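Local coordinates for protein ATP synthase subunit s, mitochondrial (Bos taurus, PDB 3E4G) that regulates mitochondrial ATP synthase, being needed for its proton conduction and favouring ATP synthesis by blocking a proton leak through an alternative exit pathway, at residues S28-R33 with I76-M81; M37-G42 with K62-D67. The protein carries 1 engineered substitution. One frame throughout, in Å; residues are numbered along the deposited sequence. Where two conformers were deposited one is given.

Contact 1: S28-R33 with I76-M81; sequences SEWLLR and IGFDHM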
ATOM      1  N   SER A  28       9.280   5.185   4.643  1.00  7.13           N
ATOM      2  CA  SER A  28       9.986   3.978   5.026  1.00  7.14           C
ATOM      3  C   SER A  28       9.913   3.773   6.543  1.00  6.95           C
ATOM      4  O   SER A  28       9.733   2.664   7.027  1.00  7.41           O
ATOM      5  CB  SER A  28      11.475   4.055   4.636  1.00  7.60           C
ATOM      6  OG  SER A  28      11.653   4.118   3.212  1.00  7.46           O
ATOM      7  N   GLU A  29      10.104   4.865   7.264  1.00  7.65           N
ATOM      8  CA  GLU A  29      10.040   4.820   8.757  1.00  7.89           C
ATOM      9  C   GLU A  29       8.636   4.392   9.193  1.00  7.14           C
ATOM     10  O   GLU A  29       8.465   3.545  10.094  1.00  7.81           O
ATOM     11  CB  GLU A  29      10.408   6.162   9.327  1.00  8.31           C
ATOM     12  CG  GLU A  29      11.918   6.456   9.187  1.00  9.28           C
ATOM     13  CD  GLU A  29      12.346   7.834   9.440  1.00 11.25           C
ATOM     14  OE1 GLU A  29      11.536   8.720   9.683  1.00 12.81           O
ATOM     15  OE2 GLU A  29      13.621   8.021   9.417  1.00 15.42           O
ATOM     16  N   TRP A  30       7.604   5.006   8.636  1.00  7.16           N
ATOM     17  CA  TRP A  30       6.210   4.636   8.923  1.00  6.89           C
ATOM     18  C   TRP A  30       5.975   3.148   8.661  1.00  6.55           C
ATOM     19  O   TRP A  30       5.457   2.407   9.508  1.00  7.04           O
ATOM     20  CB  TRP A  30       5.253   5.497   8.080  1.00  7.33           C
ATOM     21  CG  TRP A  30       3.869   4.971   8.010  1.00  6.76           C
ATOM     22  CD1 TRP A  30       2.985   4.716   9.022  1.00  7.40           C
ATOM     23  CD2 TRP A  30       3.185   4.580   6.803  1.00  7.28           C
ATOM     24  NE1 TRP A  30       1.807   4.227   8.534  1.00  7.62           N
ATOM     25  CE2 TRP A  30       1.901   4.132   7.153  1.00  7.63           C
ATOM     26  CE3 TRP A  30       3.556   4.599   5.437  1.00  7.15           C
ATOM     27  CZ2 TRP A  30       0.976   3.651   6.217  1.00  8.16           C
ATOM     28  CZ3 TRP A  30       2.648   4.149   4.510  1.00  8.12           C
ATOM     29  CH2 TRP A  30       1.397   3.662   4.880  1.00  8.69           C
ATOM     30  N   LEU A  31       6.360   2.697   7.468  1.00  6.80           N
ATOM     31  CA  LEU A  31       6.082   1.291   7.115  1.00  6.84           C
ATOM     32  C   LEU A  31       6.815   0.353   8.045  1.00  6.61           C
ATOM     33  O   LEU A  31       6.220  -0.590   8.593  1.00  7.23           O
ATOM     34  CB  LEU A  31       6.425   1.067   5.640  1.00  6.69           C
ATOM     35  CG  LEU A  31       5.321   1.667   4.740  1.00  6.99           C
ATOM     36  CD1 LEU A  31       5.827   1.992   3.331  1.00  7.59           C
ATOM     37  CD2 LEU A  31       4.104   0.763   4.655  1.00  7.80           C
ATOM     38  N   LEU A  32       8.116   0.571   8.255  1.00  6.87           N
ATOM     39  CA  LEU A  32       8.833  -0.412   9.068  0.50  7.30           C
ATOM     40  C   LEU A  32       8.384  -0.337  10.548  1.00  7.46           C
ATOM     41  O   LEU A  32       8.276  -1.384  11.192  1.00  7.96           O
ATOM     42  CB  LEU A  32      10.348  -0.330   8.943  0.50  7.95           C
ATOM     43  CG  LEU A  32      10.923  -1.141   7.764  0.50  6.33           C
ATOM     44  CD1 LEU A  32      10.453  -0.650   6.368  0.50  7.64           C
ATOM     45  CD2 LEU A  32      12.468  -1.062   7.844  0.50  7.51           C
ATOM     46  N   ARG A  33       8.084   0.846  11.086  1.00  7.45           N
ATOM     47  CA  ARG A  33       7.643   0.885  12.497  1.00  7.88           C
ATOM     48  C   ARG A  33       6.309   0.168  12.651  1.00  8.00           C
ATOM     49  O   ARG A  33       5.984  -0.327  13.742  1.00  9.07           O
ATOM     50  CB  ARG A  33       7.617   2.328  13.077  1.00  8.51           C
ATOM     51  CG  ARG A  33       6.471   3.183  12.603  1.00  8.10           C
ATOM     52  CD  ARG A  33       6.829   4.649  12.749  1.00  8.39           C
ATOM     53  NE  ARG A  33       5.667   5.491  12.475  1.00  8.61           N
ATOM     54  CZ  ARG A  33       5.713   6.712  11.955  1.00  9.57           C
ATOM     55  NH1 ARG A  33       6.897   7.279  11.684  1.00 10.66           N
ATOM     56  NH2 ARG A  33       4.581   7.355  11.693  1.00 10.97           N
ATOM     57  N   ILE A  76      -5.219   7.045   7.834  1.00 13.26           N
ATOM     58  CA  ILE A  76      -4.450   8.246   7.577  1.00 13.46           C
ATOM     59  C   ILE A  76      -2.934   7.927   7.590  1.00 10.68           C
ATOM     60  O   ILE A  76      -2.153   8.776   7.132  1.00 11.20           O
ATOM     61  CB  ILE A  76      -4.904   9.485   8.346  1.00 14.65           C
ATOM     62  CG1 ILE A  76      -4.690   9.117   9.772  1.00 18.32           C
ATOM     63  CG2 ILE A  76      -6.287   9.952   7.887  1.00 18.89           C
ATOM     64  CD1 ILE A  76      -3.770   8.035  10.363  1.00 26.91           C
ATOM     65  N   GLY A  77      -2.457   6.732   8.012  1.00  9.77           N
ATOM     66  CA  GLY A  77      -1.051   6.397   7.777  1.00  8.93           C
ATOM     67  C   GLY A  77      -0.697   6.477   6.295  1.00  8.18           C
ATOM     68  O   GLY A  77       0.423   6.826   5.938  1.00  7.99           O
ATOM     69  N   PHE A  78      -1.669   6.165   5.438  1.00  8.36           N
ATOM     70  CA  PHE A  78      -1.413   6.208   4.002  1.00  8.24           C
ATOM     71  C   PHE A  78      -1.182   7.598   3.474  1.00  8.67           C
ATOM     72  O   PHE A  78      -0.714   7.720   2.325  1.00  9.23           O
ATOM     73  CB  PHE A  78      -2.528   5.480   3.243  1.00  9.70           C
ATOM     74  CG  PHE A  78      -2.532   3.977   3.457  1.00  9.19           C
ATOM     75  CD1 PHE A  78      -1.590   3.146   2.856  1.00 10.81           C
ATOM     76  CD2 PHE A  78      -3.428   3.382   4.297  1.00  9.68           C
ATOM     77  CE1 PHE A  78      -1.581   1.779   3.077  1.00 11.73           C
ATOM     78  CE2 PHE A  78      -3.406   2.037   4.556  1.00 10.85           C
ATOM     79  CZ  PHE A  78      -2.513   1.213   3.924  1.00 11.34           C
ATOM     80  N   ASP A  79      -1.424   8.645   4.254  1.00  8.95           N
ATOM     81  CA  ASP A  79      -1.005   9.970   3.847  1.00  9.78           C
ATOM     82  C   ASP A  79       0.519  10.070   3.686  1.00  8.44           C
ATOM     83  O   ASP A  79       1.014  10.981   2.983  1.00  9.35           O
ATOM     84  CB  ASP A  79      -1.559  11.038   4.753  1.00 11.23           C
ATOM     85  CG  ASP A  79      -3.094  11.242   4.584  1.00 12.38           C
ATOM     86  OD1 ASP A  79      -3.703  10.717   3.638  1.00 15.84           O
ATOM     87  OD2 ASP A  79      -3.636  11.932   5.435  1.00 16.85           O
ATOM     88  N   HIS A  80       1.270   9.156   4.293  1.00  7.88           N
ATOM     89  CA  HIS A  80       2.724   9.115   4.017  1.00  8.15           C
ATOM     90  C   HIS A  80       3.032   8.801   2.528  1.00  8.40           C
ATOM     91  O   HIS A  80       4.158   8.958   2.088  1.00  9.95           O
ATOM     92  CB  HIS A  80       3.431   8.021   4.844  1.00  8.00           C
ATOM     93  CG  HIS A  80       3.576   8.345   6.309  1.00  8.29           C
ATOM     94  ND1 HIS A  80       2.658   7.929   7.255  1.00  7.92           N
ATOM     95  CD2 HIS A  80       4.532   9.001   6.997  1.00  8.79           C
ATOM     96  CE1 HIS A  80       3.104   8.333   8.445  1.00  8.46           C
ATOM     97  NE2 HIS A  80       4.218   8.993   8.320  1.00  9.46           N
ATOM     98  N   MET A  81       2.059   8.280   1.834  1.00  7.39           N
ATOM     99  CA  MET A  81       2.205   7.834   0.395  0.50  7.25           C
ATOM    100  C   MET A  81       2.203   9.104  -0.520  1.00  7.66           C
ATOM    101  O   MET A  81       2.533   8.967  -1.693  1.00  8.19           O
ATOM    102  CB  MET A  81       1.071   6.884  -0.033  0.50  7.39           C
ATOM    103  CG  MET A  81       1.051   5.559   0.780  0.50  5.67           C
ATOM    104  SD  MET A  81       2.531   4.481   0.645  0.50  5.80           S
ATOM    105  CE  MET A  81       2.481   4.089  -1.059  0.50  7.58           C
TER
HETATM  106  O   HOH W   1       5.677  10.151  10.394  1.00 13.99           O
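Trp30, on the last turns of the N-terminal domain's helix 23-33, lays its indole against the 3-10 segment 76-81 of the second leucine-rich repeat. Its CG stands anti to the backbone N (chi1 164°), so the indole leaves the helix toward the repeat. The imidazole of His80 lies over one face of it as an offset stack, the centroids of the indole five-membered ring and the imidazole 4.1 Å apart and their planes 10° from parallel. Trp30 CB sits over the centre of the same imidazole, a CH-pi contact. At the far end the indole turns its edge to the face of Phe78, a T-shaped pair with planes at 80°, in which Trp30 CH2 comes to 3.6 Å from Phe78 CD1.

Apolar contact continues along that edge, where Met81 SD meets Trp30 CZ3 at 3.9 Å in a Met-aromatic contact.

Polar bonds hold the imidazole in place. His80 ND1 donates to Gly77 O (2.8 Å), in the imidazole plane and on a carbonyl lone pair; the same oxygen also accepts the backbone N-H of His80, so two donors from one residue grip it. Gly77 O lies over the same indole face as His80, 3.2 Å from Trp30 CZ2, and a CB on Gly77 would collide with Trp30 NE1, so glycine suits the position. Water 1 joins the helix to the repeat, 2.8 Å from His80 NE2 and accepting a long bond from Arg33 NH2, while Arg33 NE is held by Phe10 O.

Because ND1 directs its proton to Gly77 O, the rotation of the imidazole is fixed and one face lies flat to Trp30. The nearby Arg33 guanidinium would be expected to disfavour a second proton on His80 in this buried aromatic cluster.

Contact 2: M37-G42 with K62-D67; sequences MVRYHG and KIQAID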
ATOM      1  N   MET A  37       7.581  -3.784   5.249  1.00  7.25           N
ATOM      2  CA  MET A  37       8.937  -3.771   4.638  1.00  7.53           C
ATOM      3  C   MET A  37       8.842  -2.943   3.336  1.00  7.35           C
ATOM      4  O   MET A  37       7.789  -2.842   2.707  1.00  7.42           O
ATOM      5  CB  MET A  37       9.382  -5.215   4.293  1.00  8.20           C
ATOM      6  CG  MET A  37       9.414  -6.142   5.494  1.00  9.03           C
ATOM      7  SD  MET A  37       9.881  -7.811   4.928  1.00 12.74           S
ATOM      8  CE  MET A  37       9.758  -8.707   6.456  1.00 13.99           C
ATOM      9  N   VAL A  38       9.998  -2.381   2.961  1.00  7.43           N
ATOM     10  CA  VAL A  38      10.094  -1.664   1.676  1.00  7.12           C
ATOM     11  C   VAL A  38      11.365  -2.114   0.951  1.00  6.98           C
ATOM     12  O   VAL A  38      12.338  -2.559   1.581  1.00  7.56           O
ATOM     13  CB  VAL A  38      10.146  -0.132   1.824  1.00  7.99           C
ATOM     14  CG1 VAL A  38       8.857   0.370   2.574  1.00  9.24           C
ATOM     15  CG2 VAL A  38      11.381   0.418   2.483  1.00  8.34           C
ATOM     16  N   ARG A  39      11.359  -1.941  -0.355  1.00  6.77           N
ATOM     17  CA  ARG A  39      12.558  -2.203  -1.175  1.00  6.54           C
ATOM     18  C   ARG A  39      12.732  -1.013  -2.098  1.00  6.26           C
ATOM     19  O   ARG A  39      11.770  -0.563  -2.756  1.00  6.78           O
ATOM     20  CB  ARG A  39      12.413  -3.474  -1.995  1.00  6.93           C
ATOM     21  CG  ARG A  39      13.722  -3.823  -2.725  1.00  7.03           C
ATOM     22  CD  ARG A  39      13.623  -5.076  -3.572  1.00  7.53           C
ATOM     23  NE  ARG A  39      12.553  -5.029  -4.559  1.00  7.26           N
ATOM     24  CZ  ARG A  39      12.525  -4.189  -5.596  1.00  7.75           C
ATOM     25  NH1 ARG A  39      13.588  -3.386  -5.865  1.00  8.61           N
ATOM     26  NH2 ARG A  39      11.453  -4.109  -6.345  1.00  8.47           N
ATOM     27  N   TYR A  40      13.956  -0.484  -2.122  1.00  6.48           N
ATOM     28  CA  TYR A  40      14.259   0.709  -2.947  1.00  6.60           C
ATOM     29  C   TYR A  40      14.615   0.309  -4.372  1.00  6.89           C
ATOM     30  O   TYR A  40      15.186  -0.750  -4.675  1.00  7.25           O
ATOM     31  CB  TYR A  40      15.435   1.466  -2.324  1.00  6.93           C
ATOM     32  CG  TYR A  40      15.120   1.966  -0.944  1.00  7.08           C
ATOM     33  CD1 TYR A  40      13.974   2.729  -0.699  1.00  7.15           C
ATOM     34  CD2 TYR A  40      15.967   1.695   0.153  1.00  7.65           C
ATOM     35  CE1 TYR A  40      13.678   3.190   0.572  1.00  7.83           C
ATOM     36  CE2 TYR A  40      15.680   2.165   1.399  1.00  8.05           C
ATOM     37  CZ  TYR A  40      14.526   2.915   1.619  1.00  8.26           C
ATOM     38  OH  TYR A  40      14.267   3.348   2.909  1.00  9.98           O
ATOM     39  N   HIS A  41      14.273   1.252  -5.286  1.00  6.79           N
ATOM     40  CA  HIS A  41      14.789   1.159  -6.662  1.00  7.42           C
ATOM     41  C   HIS A  41      16.295   0.956  -6.597  1.00  8.41           C
ATOM     42  O   HIS A  41      17.019   1.624  -5.888  1.00  9.19           O
ATOM     43  CB  HIS A  41      14.487   2.452  -7.415  1.00  7.81           C
ATOM     44  CG  HIS A  41      13.108   2.504  -7.916  1.00  7.58           C
ATOM     45  ND1 HIS A  41      12.741   1.915  -9.099  1.00  8.54           N
ATOM     46  CD2 HIS A  41      11.965   3.055  -7.353  1.00  7.62           C
ATOM     47  CE1 HIS A  41      11.447   2.100  -9.249  1.00  8.46           C
ATOM     48  NE2 HIS A  41      10.935   2.760  -8.196  1.00  7.71           N
ATOM     49  N   GLY A  42      16.733  -0.001  -7.453  1.00  8.90           N
ATOM     50  CA  GLY A  42      18.169  -0.301  -7.601  1.00  9.73           C
ATOM     51  C   GLY A  42      18.718  -1.245  -6.594  1.00  7.99           C
ATOM     52  O   GLY A  42      19.909  -1.584  -6.670  1.00  8.10           O
ATOM     53  N   LYS A  62      14.603   5.592  -3.169  1.00  7.72           N
ATOM     54  CA  LYS A  62      13.196   5.761  -3.594  1.00  7.19           C
ATOM     55  C   LYS A  62      12.503   4.418  -3.489  1.00  6.94           C
ATOM     56  O   LYS A  62      12.962   3.405  -4.038  1.00  7.38           O
ATOM     57  CB  LYS A  62      13.117   6.230  -5.038  1.00  8.12           C
ATOM     58  CG  LYS A  62      13.916   7.530  -5.329  1.00  8.93           C
ATOM     59  CD  LYS A  62      13.498   8.710  -4.463  1.00  9.01           C
ATOM     60  CE  LYS A  62      14.290   9.958  -4.896  1.00 10.87           C
ATOM     61  NZ  LYS A  62      13.947  11.125  -4.010  1.00 11.71           N
ATOM     62  N   ILE A  63      11.368   4.384  -2.787  1.00  6.77           N
ATOM     63  CA  ILE A  63      10.612   3.136  -2.666  1.00  6.49           C
ATOM     64  C   ILE A  63      10.119   2.649  -4.014  1.00  6.39           C
ATOM     65  O   ILE A  63       9.414   3.404  -4.724  1.00  7.08           O
ATOM     66  CB  ILE A  63       9.439   3.307  -1.669  1.00  6.54           C
ATOM     67  CG1 ILE A  63       9.963   3.676  -0.272  1.00  7.07           C
ATOM     68  CG2 ILE A  63       8.570   2.051  -1.653  1.00  7.07           C
ATOM     69  CD1 ILE A  63       8.835   4.122   0.700  1.00  8.04           C
ATOM     70  N   GLN A  64      10.419   1.409  -4.340  1.00  6.24           N
ATOM     71  CA  GLN A  64       9.855   0.729  -5.496  1.00  6.13           C
ATOM     72  C   GLN A  64       8.742  -0.223  -5.114  1.00  6.05           C
ATOM     73  O   GLN A  64       7.746  -0.374  -5.831  1.00  6.62           O
ATOM     74  CB  GLN A  64      10.973  -0.060  -6.271  1.00  6.66           C
ATOM     75  CG  GLN A  64      10.417  -0.733  -7.508  1.00  7.14           C
ATOM     76  CD  GLN A  64      11.560  -1.229  -8.441  1.00  7.73           C
ATOM     77  OE1 GLN A  64      12.624  -1.594  -7.946  1.00  8.38           O
ATOM     78  NE2 GLN A  64      11.312  -1.226  -9.741  1.00  9.02           N
ATOM     79  N   ALA A  65       8.934  -0.973  -4.008  1.00  6.16           N
ATOM     80  CA  ALA A  65       8.002  -2.016  -3.603  1.00  6.01           C
ATOM     81  C   ALA A  65       7.775  -1.917  -2.099  1.00  6.13           C
ATOM     82  O   ALA A  65       8.670  -1.606  -1.325  1.00  6.42           O
ATOM     83  CB  ALA A  65       8.552  -3.401  -3.974  1.00  6.84           C
ATOM     84  N   ILE A  66       6.534  -2.250  -1.718  1.00  6.09           N
ATOM     85  CA  ILE A  66       6.090  -2.296  -0.330  1.00  5.93           C
ATOM     86  C   ILE A  66       5.502  -3.652  -0.075  1.00  6.15           C
ATOM     87  O   ILE A  66       4.702  -4.147  -0.874  1.00  6.33           O
ATOM     88  CB  ILE A  66       5.042  -1.199  -0.048  1.00  6.29           C
ATOM     89  CG1 ILE A  66       5.688   0.187  -0.258  1.00  6.95           C
ATOM     90  CG2 ILE A  66       4.431  -1.364   1.351  1.00  7.55           C
ATOM     91  CD1 ILE A  66       4.666   1.335  -0.302  1.00  7.87           C
ATOM     92  N   ASP A  67       5.879  -4.278   1.060  1.00  6.42           N
ATOM     93  CA  ASP A  67       5.316  -5.556   1.463  1.00  6.44           C
ATOM     94  C   ASP A  67       4.865  -5.409   2.904  1.00  6.72           C
ATOM     95  O   ASP A  67       5.712  -5.436   3.823  1.00  7.26           O
ATOM     96  CB  ASP A  67       6.329  -6.699   1.313  1.00  8.06           C
ATOM     97  CG  ASP A  67       5.791  -8.015   1.737  1.00  9.66           C
ATOM     98  OD1 ASP A  67       4.662  -8.069   2.286  1.00 10.55           O
ATOM     99  OD2 ASP A  67       6.521  -9.015   1.470  1.00 14.17           O
TER
HETATM  100  O   HOH W   2      16.414   4.172  -4.892  1.00 10.70           O
HETATM  101  O   HOH W   3      15.163  -1.845  -8.928  1.00 12.03           O
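Arg39 and Gln64 both set CG anti to the backbone N (chi1 -174° and -178°), and a bend at chi3 of Arg39 brings its guanidinium beside the Gln64 amide. Edge strand 37-40 runs antiparallel to 63-67 in the otherwise parallel sheet of the leucine-rich repeats; a classic beta bulge interrupts the pairing. Gln64 and Ala65 both face Arg39, whose carbonyl O accepts from Gln64 N (2.9 Å) and Ala65 N (3.1 Å). Beyond the bulge the register has shifted by one, pairing Tyr40 with Ile63; at the other end Met37 and Asp67 make a hydrogen-bonded pair.

Arg39 and Gln64 lie side by side, long enough for the guanidinium to reach the amide oxygen. Gln64 OE1 receives Arg39 NH1 at 2.9 Å, close to the guanidinium plane, and a weak second bond from NH2. Val38 and Ile66 point to the face covered by helix 23-33; both are beta-branched, suiting a strand, and apolar, suiting a buried face. Asp67 OD1 is hydrogen-bonded to Thr69 OG1, a residue of the magnesium site, and salt-bridged to Arg91.

The His41 imidazole stacks on the Gln64 side chain, its plane 27° from the amide, with Gln64 CB 3.5 Å from the ring centroid.

How the contacts relate
Contact 1 is buried, whereas contact 2 is only partly so, with several polar side chains partly exposed. Contact 1 ties the N-terminal domain to the second repeat; contact 2 joins mainly the first and second repeats, with Met37 at the end of the N-terminal domain. Both segments of contact 2 fall between 28-33 and 76-81 in the sequence, so it is nested inside the loop that contact 1 closes. Contact 1 depends on aromatic rings and sulfur; contact 2 depends on backbone hydrogen bonds between strands. They meet in one apolar layer, where Leu31 CD1 packs on Val38 CG1 (3.5 Å) and Met81 CE on Ile66 CD1. Beside it, Ser28 OG and Tyr40 OH, 2.7 Å apart, make a probable hydrogen bond.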